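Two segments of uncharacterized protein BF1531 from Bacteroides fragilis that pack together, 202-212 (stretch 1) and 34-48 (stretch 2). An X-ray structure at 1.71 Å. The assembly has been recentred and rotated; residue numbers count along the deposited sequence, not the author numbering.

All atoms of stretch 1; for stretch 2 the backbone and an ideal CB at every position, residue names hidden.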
ATOM      1  N   ALA A 202      -5.007  -9.329   9.974  1.00 18.36           N
ATOM      2  CA  ALA A 202      -3.841  -8.741   9.329  1.00 19.03           C
ATOM      3  C   ALA A 202      -3.544  -9.406   7.995  1.00 18.37           C
ATOM      4  O   ALA A 202      -2.997  -8.774   7.090  1.00 18.81           O
ATOM      5  CB  ALA A 202      -2.630  -8.833  10.233  1.00 18.85           C
ATOM      6  N   LEU A 203      -3.886 -10.686   7.877  1.00 19.55           N
ATOM      7  CA  LEU A 203      -3.546 -11.457   6.680  1.00 16.16           C
ATOM      8  C   LEU A 203      -3.993 -10.812   5.359  1.00 17.80           C
ATOM      9  O   LEU A 203      -3.185 -10.673   4.446  1.00 18.42           O
ATOM     10  CB  LEU A 203      -4.043 -12.907   6.780  1.00 18.32           C
ATOM     11  CG  LEU A 203      -3.197 -13.887   7.595  1.00 25.09           C
ATOM     12  CD1 LEU A 203      -4.023 -15.114   7.954  1.00 26.87           C
ATOM     13  CD2 LEU A 203      -1.934 -14.285   6.829  1.00 21.35           C
ATOM     14  N   PRO A 204      -5.268 -10.393   5.258  1.00 17.17           N
ATOM     15  CA  PRO A 204      -5.720  -9.775   4.001  1.00 14.61           C
ATOM     16  C   PRO A 204      -5.080  -8.417   3.737  1.00 15.51           C
ATOM     17  O   PRO A 204      -5.011  -7.995   2.586  1.00 17.17           O
ATOM     18  CB  PRO A 204      -7.224  -9.578   4.211  1.00 19.77           C
ATOM     19  CG  PRO A 204      -7.580 -10.322   5.427  1.00 21.57           C
ATOM     20  CD  PRO A 204      -6.355 -10.535   6.239  1.00 19.66           C
ATOM     21  N   ILE A 205      -4.655  -7.715   4.788  1.00 16.91           N
ATOM     22  CA  ILE A 205      -3.941  -6.465   4.593  1.00 14.56           C
ATOM     23  C   ILE A 205      -2.607  -6.727   3.909  1.00 14.73           C
ATOM     24  O   ILE A 205      -2.253  -6.059   2.947  1.00 17.25           O
ATOM     25  CB  ILE A 205      -3.694  -5.722   5.923  1.00 16.34           C
ATOM     26  CG1 ILE A 205      -5.031  -5.261   6.516  1.00 17.92           C
ATOM     27  CG2 ILE A 205      -2.748  -4.558   5.694  1.00 19.28           C
ATOM     28  CD1 ILE A 205      -4.942  -4.757   7.966  1.00 20.02           C
ATOM     29  N   ILE A 206      -1.871  -7.716   4.397  1.00 14.18           N
ATOM     30  CA  ILE A 206      -0.580  -8.034   3.812  1.00 12.96           C
ATOM     31  C   ILE A 206      -0.706  -8.625   2.391  1.00 14.15           C
ATOM     32  O   ILE A 206       0.081  -8.284   1.508  1.00 15.15           O
ATOM     33  CB  ILE A 206       0.256  -8.960   4.731  1.00 13.63           C
ATOM     34  CG1 ILE A 206       0.517  -8.278   6.079  1.00 15.35           C
ATOM     35  CG2 ILE A 206       1.560  -9.354   4.049  1.00 16.72           C
ATOM     36  CD1 ILE A 206       0.802  -6.797   5.967  1.00 18.31           C
ATOM     37  N   SER A 207      -1.691  -9.484   2.155  1.00 14.82           N
ATOM     38  CA  SER A 207      -1.852 -10.030   0.810  1.00 14.46           C
ATOM     39  C   SER A 207      -2.183  -8.917  -0.182  1.00 15.16           C
ATOM     40  O   SER A 207      -1.675  -8.900  -1.303  1.00 17.35           O
ATOM     41  CB  SER A 207      -2.897 -11.163   0.752  1.00 18.61           C
ATOM     42  OG  SER A 207      -4.165 -10.760   1.247  1.00 18.27           O
ATOM     43  N   SER A 208      -3.029  -7.983   0.232  1.00 14.41           N
ATOM     44  CA  SER A 208      -3.430  -6.911  -0.668  1.00 15.41           C
ATOM     45  C   SER A 208      -2.215  -6.051  -1.020  1.00 15.90           C
ATOM     46  O   SER A 208      -1.991  -5.724  -2.177  1.00 13.85           O
ATOM     47  CB  SER A 208      -4.557  -6.078  -0.052  1.00 16.11           C
ATOM     48  OG  SER A 208      -4.995  -5.083  -0.960  1.00 18.32           O
ATOM     49  N   ARG A 209      -1.427  -5.702  -0.015  1.00 12.98           N
ATOM     50  CA  ARG A 209      -0.225  -4.892  -0.220  1.00 14.30           C
ATOM     51  C   ARG A 209       0.856  -5.623  -1.015  1.00 15.12           C
ATOM     52  O   ARG A 209       1.698  -4.990  -1.661  1.00 16.84           O
ATOM     53  CB  ARG A 209       0.339  -4.430   1.130  1.00 15.75           C
ATOM     54  CG  ARG A 209      -0.544  -3.398   1.848  1.00 15.47           C
ATOM     55  CD  ARG A 209      -0.523  -2.048   1.145  1.00 14.69           C
ATOM     56  NE  ARG A 209       0.836  -1.513   1.088  1.00 16.41           N
ATOM     57  CZ  ARG A 209       1.296  -0.519   1.845  1.00 14.97           C
ATOM     58  NH1 ARG A 209       0.498   0.096   2.722  1.00 14.95           N
ATOM     59  NH2 ARG A 209       2.560  -0.128   1.713  1.00 14.51           N
ATOM     60  N   THR A 210       0.847  -6.954  -0.956  1.00 13.25           N
ATOM     61  CA  THR A 210       1.799  -7.751  -1.727  1.00 14.91           C
ATOM     62  C   THR A 210       1.367  -7.777  -3.187  1.00 14.60           C
ATOM     63  O   THR A 210       2.172  -7.563  -4.091  1.00 14.19           O
ATOM     64  CB  THR A 210       1.895  -9.176  -1.172  1.00 14.55           C
ATOM     65  OG1 THR A 210       2.276  -9.098   0.204  1.00 15.58           O
ATOM     66  CG2 THR A 210       2.923 -10.002  -1.930  1.00 15.67           C
ATOM     67  N   ILE A 211       0.087  -8.024  -3.406  1.00 12.63           N
ATOM     68  CA  ILE A 211      -0.426  -8.062  -4.771  1.00 14.32           C
ATOM     69  C   ILE A 211      -0.380  -6.671  -5.420  1.00 14.88           C
ATOM     70  O   ILE A 211      -0.183  -6.572  -6.630  1.00 14.81           O
ATOM     71  CB  ILE A 211      -1.834  -8.693  -4.861  1.00 15.32           C
ATOM     72  CG1 ILE A 211      -1.799 -10.181  -4.462  1.00 16.25           C
ATOM     73  CG2 ILE A 211      -2.415  -8.529  -6.282  1.00 14.63           C
ATOM     74  CD1 ILE A 211      -0.831 -11.066  -5.290  1.00 16.06           C
ATOM     75  N   ASP A 212      -0.524  -5.601  -4.628  1.00 13.60           N
ATOM     76  CA  ASP A 212      -0.436  -4.249  -5.185  1.00 14.93           C
ATOM     77  C   ASP A 212       0.894  -4.104  -5.918  1.00 16.09           C
ATOM     78  O   ASP A 212       0.970  -3.467  -6.973  1.00 15.92           O
ATOM     79  CB  ASP A 212      -0.482  -3.153  -4.097  1.00 14.64           C
ATOM     80  CG  ASP A 212      -1.842  -3.019  -3.417  1.00 18.51           C
ATOM     81  OD1 ASP A 212      -2.875  -3.438  -3.987  1.00 17.09           O
ATOM     82  OD2 ASP A 212      -1.869  -2.471  -2.288  1.00 17.65           O
ATOM     83  N   UNK A  34       1.477 -20.975   5.548  1.00 18.30           N
ATOM     84  CA  UNK A  34       0.390 -21.606   4.788  1.00 23.07           C
ATOM     85  C   UNK A  34      -0.824 -20.702   4.563  1.00 20.36           C
ATOM     86  O   UNK A  34      -1.375 -20.685   3.469  1.00 19.45           O
ATOM     87  CB  UNK A  34      -0.064 -22.875   5.512  1.00 23.07           C
ATOM     88  N   UNK A  35      -1.237 -19.950   5.583  1.00 16.79           N
ATOM     89  CA  UNK A  35      -2.371 -19.055   5.411  1.00 20.10           C
ATOM     90  C   UNK A  35      -1.996 -17.856   4.551  1.00 18.71           C
ATOM     91  O   UNK A  35      -2.794 -17.383   3.741  1.00 17.63           O
ATOM     92  CB  UNK A  35      -2.892 -18.587   6.772  1.00 20.10           C
ATOM     93  N   UNK A  36      -0.776 -17.359   4.727  1.00 18.63           N
ATOM     94  CA  UNK A  36      -0.306 -16.239   3.917  1.00 16.85           C
ATOM     95  C   UNK A  36      -0.251 -16.639   2.441  1.00 17.34           C
ATOM     96  O   UNK A  36      -0.600 -15.854   1.559  1.00 17.52           O
ATOM     97  CB  UNK A  36       1.069 -15.770   4.396  1.00 16.85           C
ATOM     98  N   UNK A  37       0.166 -17.873   2.177  1.00 15.03           N
ATOM     99  CA  UNK A  37       0.165 -18.394   0.803  1.00 16.73           C
ATOM    100  C   UNK A  37      -1.233 -18.378   0.194  1.00 18.18           C
ATOM    101  O   UNK A  37      -1.432 -17.902  -0.932  1.00 16.68           O
ATOM    102  CB  UNK A  37       0.723 -19.818   0.776  1.00 16.73           C
ATOM    103  N   UNK A  38      -2.202 -18.901   0.940  1.00 17.33           N
ATOM    104  CA  UNK A  38      -3.586 -18.902   0.490  1.00 17.52           C
ATOM    105  C   UNK A  38      -4.074 -17.482   0.225  1.00 18.29           C
ATOM    106  O   UNK A  38      -4.669 -17.196  -0.816  1.00 16.49           O
ATOM    107  CB  UNK A  38      -4.482 -19.586   1.525  1.00 17.52           C
ATOM    108  N   UNK A  39      -3.803 -16.584   1.168  1.00 16.94           N
ATOM    109  CA  UNK A  39      -4.218 -15.192   1.036  1.00 14.14           C
ATOM    110  C   UNK A  39      -3.616 -14.523  -0.191  1.00 16.37           C
ATOM    111  O   UNK A  39      -4.313 -13.853  -0.942  1.00 15.08           O
ATOM    112  CB  UNK A  39      -3.830 -14.409   2.292  1.00 14.14           C
ATOM    113  N   UNK A  40      -2.318 -14.698  -0.401  1.00 15.73           N
ATOM    114  CA  UNK A  40      -1.675 -14.134  -1.593  1.00 14.99           C
ATOM    115  C   UNK A  40      -2.253 -14.692  -2.898  1.00 16.90           C
ATOM    116  O   UNK A  40      -2.502 -13.948  -3.860  1.00 15.33           O
ATOM    117  CB  UNK A  40      -0.170 -14.404  -1.545  1.00 14.99           C
ATOM    118  N   UNK A  41      -2.466 -16.002  -2.930  1.00 16.67           N
ATOM    119  CA  UNK A  41      -2.978 -16.649  -4.131  1.00 18.10           C
ATOM    120  C   UNK A  41      -4.394 -16.154  -4.448  1.00 19.74           C
ATOM    121  O   UNK A  41      -4.693 -15.775  -5.582  1.00 19.04           O
ATOM    122  CB  UNK A  41      -2.969 -18.170  -3.961  1.00 18.10           C
ATOM    123  N   UNK A  42      -5.255 -16.138  -3.435  1.00 17.04           N
ATOM    124  CA  UNK A  42      -6.614 -15.649  -3.595  1.00 17.17           C
ATOM    125  C   UNK A  42      -6.690 -14.168  -3.952  1.00 18.67           C
ATOM    126  O   UNK A  42      -7.493 -13.764  -4.794  1.00 20.10           O
ATOM    127  CB  UNK A  42      -7.402 -15.903  -2.308  1.00 17.17           C
ATOM    128  N   UNK A  43      -5.865 -13.353  -3.298  1.00 15.83           N
ATOM    129  CA  UNK A  43      -5.807 -11.927  -3.611  1.00 18.71           C
ATOM    130  C   UNK A  43      -5.404 -11.724  -5.075  1.00 20.52           C
ATOM    131  O   UNK A  43      -5.987 -10.901  -5.782  1.00 17.59           O
ATOM    132  CB  UNK A  43      -4.825 -11.212  -2.681  1.00 18.71           C
ATOM    133  N   UNK A  44      -4.423 -12.498  -5.534  1.00 17.86           N
ATOM    134  CA  UNK A  44      -3.954 -12.386  -6.901  1.00 19.50           C
ATOM    135  C   UNK A  44      -5.053 -12.724  -7.899  1.00 20.78           C
ATOM    136  O   UNK A  44      -5.219 -12.046  -8.915  1.00 18.47           O
ATOM    137  CB  UNK A  44      -2.745 -13.298  -7.120  1.00 19.50           C
ATOM    138  N   UNK A  45      -5.823 -13.760  -7.591  1.00 20.35           N
ATOM    139  CA  UNK A  45      -6.921 -14.175  -8.464  1.00 20.48           C
ATOM    140  C   UNK A  45      -7.974 -13.072  -8.563  1.00 23.13           C
ATOM    141  O   UNK A  45      -8.481 -12.770  -9.643  1.00 22.87           O
ATOM    142  CB  UNK A  45      -7.555 -15.469  -7.950  1.00 20.48           C
ATOM    143  N   UNK A  46      -8.288 -12.456  -7.432  1.00 20.35           N
ATOM    144  CA  UNK A  46      -9.223 -11.343  -7.409  1.00 20.51           C
ATOM    145  C   UNK A  46      -8.667 -10.117  -8.123  1.00 21.20           C
ATOM    146  O   UNK A  46      -9.419  -9.202  -8.461  1.00 25.73           O
ATOM    147  CB  UNK A  46      -9.579 -10.988  -5.964  1.00 20.51           C
ATOM    148  N   UNK A  47      -7.357 -10.105  -8.365  1.00 19.94           N
ATOM    149  CA  UNK A  47      -6.721  -9.024  -9.126  1.00 21.29           C
ATOM    150  C   UNK A  47      -6.453  -9.479 -10.570  1.00 21.68           C
ATOM    151  O   UNK A  47      -5.662  -8.866 -11.293  1.00 20.88           O
ATOM    152  CB  UNK A  47      -5.418  -8.589  -8.453  1.00 21.29           C
ATOM    153  N   UNK A  48      -7.087 -10.582 -10.958  1.00 22.92           N
ATOM    154  CA  UNK A  48      -7.038 -11.095 -12.334  1.00 21.84           C
ATOM    155  C   UNK A  48      -5.723 -11.769 -12.731  1.00 23.59           C
ATOM    156  O   UNK A  48      -5.318 -11.734 -13.897  1.00 23.24           O
ATOM    157  CB  UNK A  48      -7.308  -9.943 -13.305  1.00 21.84           C
TER

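The helices of the two stretches cross at -52° with axes 8.6 Å apart at closest approach, and their chains come nearest where the CA of Ser207 lies 4.8 Å from the CA of position 40. So close a crossing asks for small groups at its centre and lets longer side chains work toward the ends.

Position 34 has nothing of stretch 1 near its CB, so the contact sets no requirement; it is Gln34. At position 35 the CB points sideways, 3.8 Å from Leu203 CD1. Aliphatic groups suit the edge of that leucine, and even alanine would touch it. The residue is Leu35, whose CB makes the closest contact, with its CD1 4.1 Å from Leu203 CD1.

Position 36 also points sideways, its CB 4.1 Å from Leu203 CD2, with Ile206 further along. A branched aliphatic chain or methionine could reach both. Leu36, with chi1 t and chi2 p, brings its end nearer: CD1 lies 4.1 Å from Ile206 CG2. Positions 37 and 38 are out of reach and unconstrained here; they are Ala37 and Thr38.

Position 39 points toward stretch 1, its CB 3.7 Å from Ser207 CB and 4.4 Å from Leu203 O. With so little room along this direction, alanine, glycine or serine are the natural candidates. Ala39 fills it, small against small, and lets the backbones come close.

Position 40 points sideways, and its ideal CB lies 4.8 Å from Ser207 CB, 5.1 Å from Ile211 CD1 and 5.4 Å from Thr210 CG2. That apolar surround favours valine, isoleucine or leucine. Ile40 places CG2 4.0 Å from Ile211 CD1 and CD1 4.2 Å from Thr210 CG2. Position 41 points away, where a long polar chain is acceptable, and holds Lys41; 42 makes no contact and is Gly42.

Position 43 points toward stretch 1, its CB 3.7 Å from Ile211 CG1 and 3.9 Å from Ser207 CB. Beyond lie the hydroxyls of Ser207 and Ser208, so a chain with an apolar stem and a polar end, such as glutamate or glutamine, would fit. Glu43 packs CG 3.4 Å from Ile211 CG1 and sets OE1 3.1 Å from Ser207 OG. Water adds two bridges: one joins Glu43 OE2 to Ser208 OG, the other joins Glu43 OE1 to Pro204 O.

At position 44 an ideal CB would sit a tight 3.5 Å from Ile211 CD1, which argues for glycine. Gly44 leaves that space to the isoleucine, whose CG1 lies 3.7 Å from Gly44 N. Positions 45 and 46 make no contact: Ile45 and Leu46.

Position 47, in a loop or turn, points toward stretch 1 with its CB 3.7 Å from Ile211 CG2. The carboxylate of Asp212 lies beyond, inviting lysine or arginine. Arg47 forms a salt bridge, NH1 to Asp212 OD1 at 2.8 Å, while Ile211 CG2 covers one guanidinium face. Its NH2 also bridges to Glu43 OE2 at 3.1 Å, tying the two acids together. Position 48 is out of reach, its positive phi suiting glycine or asparagine: Asn48.

Stretch 2 (34-48) QLLATAIKGEGILRN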
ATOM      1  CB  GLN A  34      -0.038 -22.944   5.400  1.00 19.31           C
ATOM      2  CG  GLN A  34       1.072 -23.978   5.475  1.00 27.12           C
ATOM      3  CD  GLN A  34       1.894 -23.883   6.757  1.00 30.81           C
ATOM      4  OE1 GLN A  34       1.741 -22.946   7.547  1.00 20.71           O
ATOM      5  NE2 GLN A  34       2.759 -24.875   6.977  1.00 39.32           N
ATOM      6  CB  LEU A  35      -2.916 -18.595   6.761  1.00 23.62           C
ATOM      7  CG  LEU A  35      -3.474 -19.705   7.647  1.00 22.27           C
ATOM      8  CD1 LEU A  35      -4.203 -19.097   8.839  1.00 23.23           C
ATOM      9  CD2 LEU A  35      -4.396 -20.604   6.854  1.00 24.55           C
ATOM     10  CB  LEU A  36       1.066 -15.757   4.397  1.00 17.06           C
ATOM     11  CG  LEU A  36       1.719 -14.579   3.661  1.00 17.69           C
ATOM     12  CD1 LEU A  36       0.832 -13.344   3.687  1.00 16.84           C
ATOM     13  CD2 LEU A  36       3.090 -14.279   4.255  1.00 14.78           C
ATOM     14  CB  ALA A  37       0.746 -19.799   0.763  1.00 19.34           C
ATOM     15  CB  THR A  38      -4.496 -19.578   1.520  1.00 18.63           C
ATOM     16  OG1 THR A  38      -4.145 -20.962   1.621  1.00 22.50           O
ATOM     17  CG2 THR A  38      -5.949 -19.473   1.094  1.00 20.43           C
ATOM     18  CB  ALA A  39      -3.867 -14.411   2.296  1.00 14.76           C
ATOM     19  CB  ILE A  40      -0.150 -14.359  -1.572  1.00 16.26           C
ATOM     20  CG1 ILE A  40       0.475 -13.441  -0.517  1.00 18.99           C
ATOM     21  CG2 ILE A  40       0.452 -14.093  -2.964  1.00 15.02           C
ATOM     22  CD1 ILE A  40       1.925 -13.731  -0.203  1.00 20.27           C
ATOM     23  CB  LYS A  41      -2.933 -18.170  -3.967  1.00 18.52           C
ATOM     24  CG  LYS A  41      -3.419 -18.935  -5.193  1.00 22.19           C
ATOM     25  CD  LYS A  41      -3.120 -20.426  -5.039  1.00 28.75           C
ATOM     26  CE  LYS A  41      -3.531 -21.198  -6.282  1.00 35.54           C
ATOM     27  NZ  LYS A  41      -4.973 -20.994  -6.580  1.00 38.97           N
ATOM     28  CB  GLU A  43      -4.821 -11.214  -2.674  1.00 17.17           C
ATOM     29  CG  GLU A  43      -4.773  -9.705  -2.850  1.00 15.54           C
ATOM     30  CD  GLU A  43      -5.795  -8.970  -2.000  1.00 19.46           C
ATOM     31  OE1 GLU A  43      -5.923  -9.296  -0.799  1.00 20.40           O
ATOM     32  OE2 GLU A  43      -6.455  -8.050  -2.525  1.00 21.78           O
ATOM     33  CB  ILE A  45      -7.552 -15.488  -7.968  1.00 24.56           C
ATOM     34  CG1 ILE A  45      -6.559 -16.638  -8.142  1.00 22.87           C
ATOM     35  CG2 ILE A  45      -8.855 -15.776  -8.696  1.00 26.05           C
ATOM     36  CD1 ILE A  45      -7.019 -17.936  -7.548  1.00 25.77           C
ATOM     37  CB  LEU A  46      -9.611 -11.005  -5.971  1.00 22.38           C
ATOM     38  CG  LEU A  46     -10.462 -12.074  -5.290  1.00 24.50           C
ATOM     39  CD1 LEU A  46     -10.630 -11.742  -3.819  1.00 23.76           C
ATOM     40  CD2 LEU A  46     -11.822 -12.212  -5.963  1.00 26.87           C
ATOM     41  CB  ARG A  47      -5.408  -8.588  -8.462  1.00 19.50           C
ATOM     42  CG  ARG A  47      -5.085  -7.098  -8.559  1.00 20.27           C
ATOM     43  CD  ARG A  47      -5.970  -6.256  -7.657  1.00 20.69           C
ATOM     44  NE  ARG A  47      -5.723  -6.488  -6.228  1.00 19.48           N
ATOM     45  CZ  ARG A  47      -4.770  -5.895  -5.516  1.00 20.49           C
ATOM     46  NH1 ARG A  47      -3.944  -5.026  -6.089  1.00 19.34           N
ATOM     47  NH2 ARG A  47      -4.633  -6.185  -4.221  1.00 17.87           N
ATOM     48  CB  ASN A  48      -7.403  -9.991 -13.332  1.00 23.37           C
ATOM     49  CG  ASN A  48      -8.777  -9.395 -13.058  1.00 27.77           C
ATOM     50  OD1 ASN A  48      -9.734 -10.118 -12.770  1.00 27.62           O
ATOM     51  ND2 ASN A  48      -8.875  -8.066 -13.129  1.00 30.56           N
TER
HETATM   52  O   HOH W   1      -7.467  -5.707  -1.862  1.00 20.14           O
HETATM   53  O   HOH W   2      -7.579  -7.833   0.945  1.00 20.79           O
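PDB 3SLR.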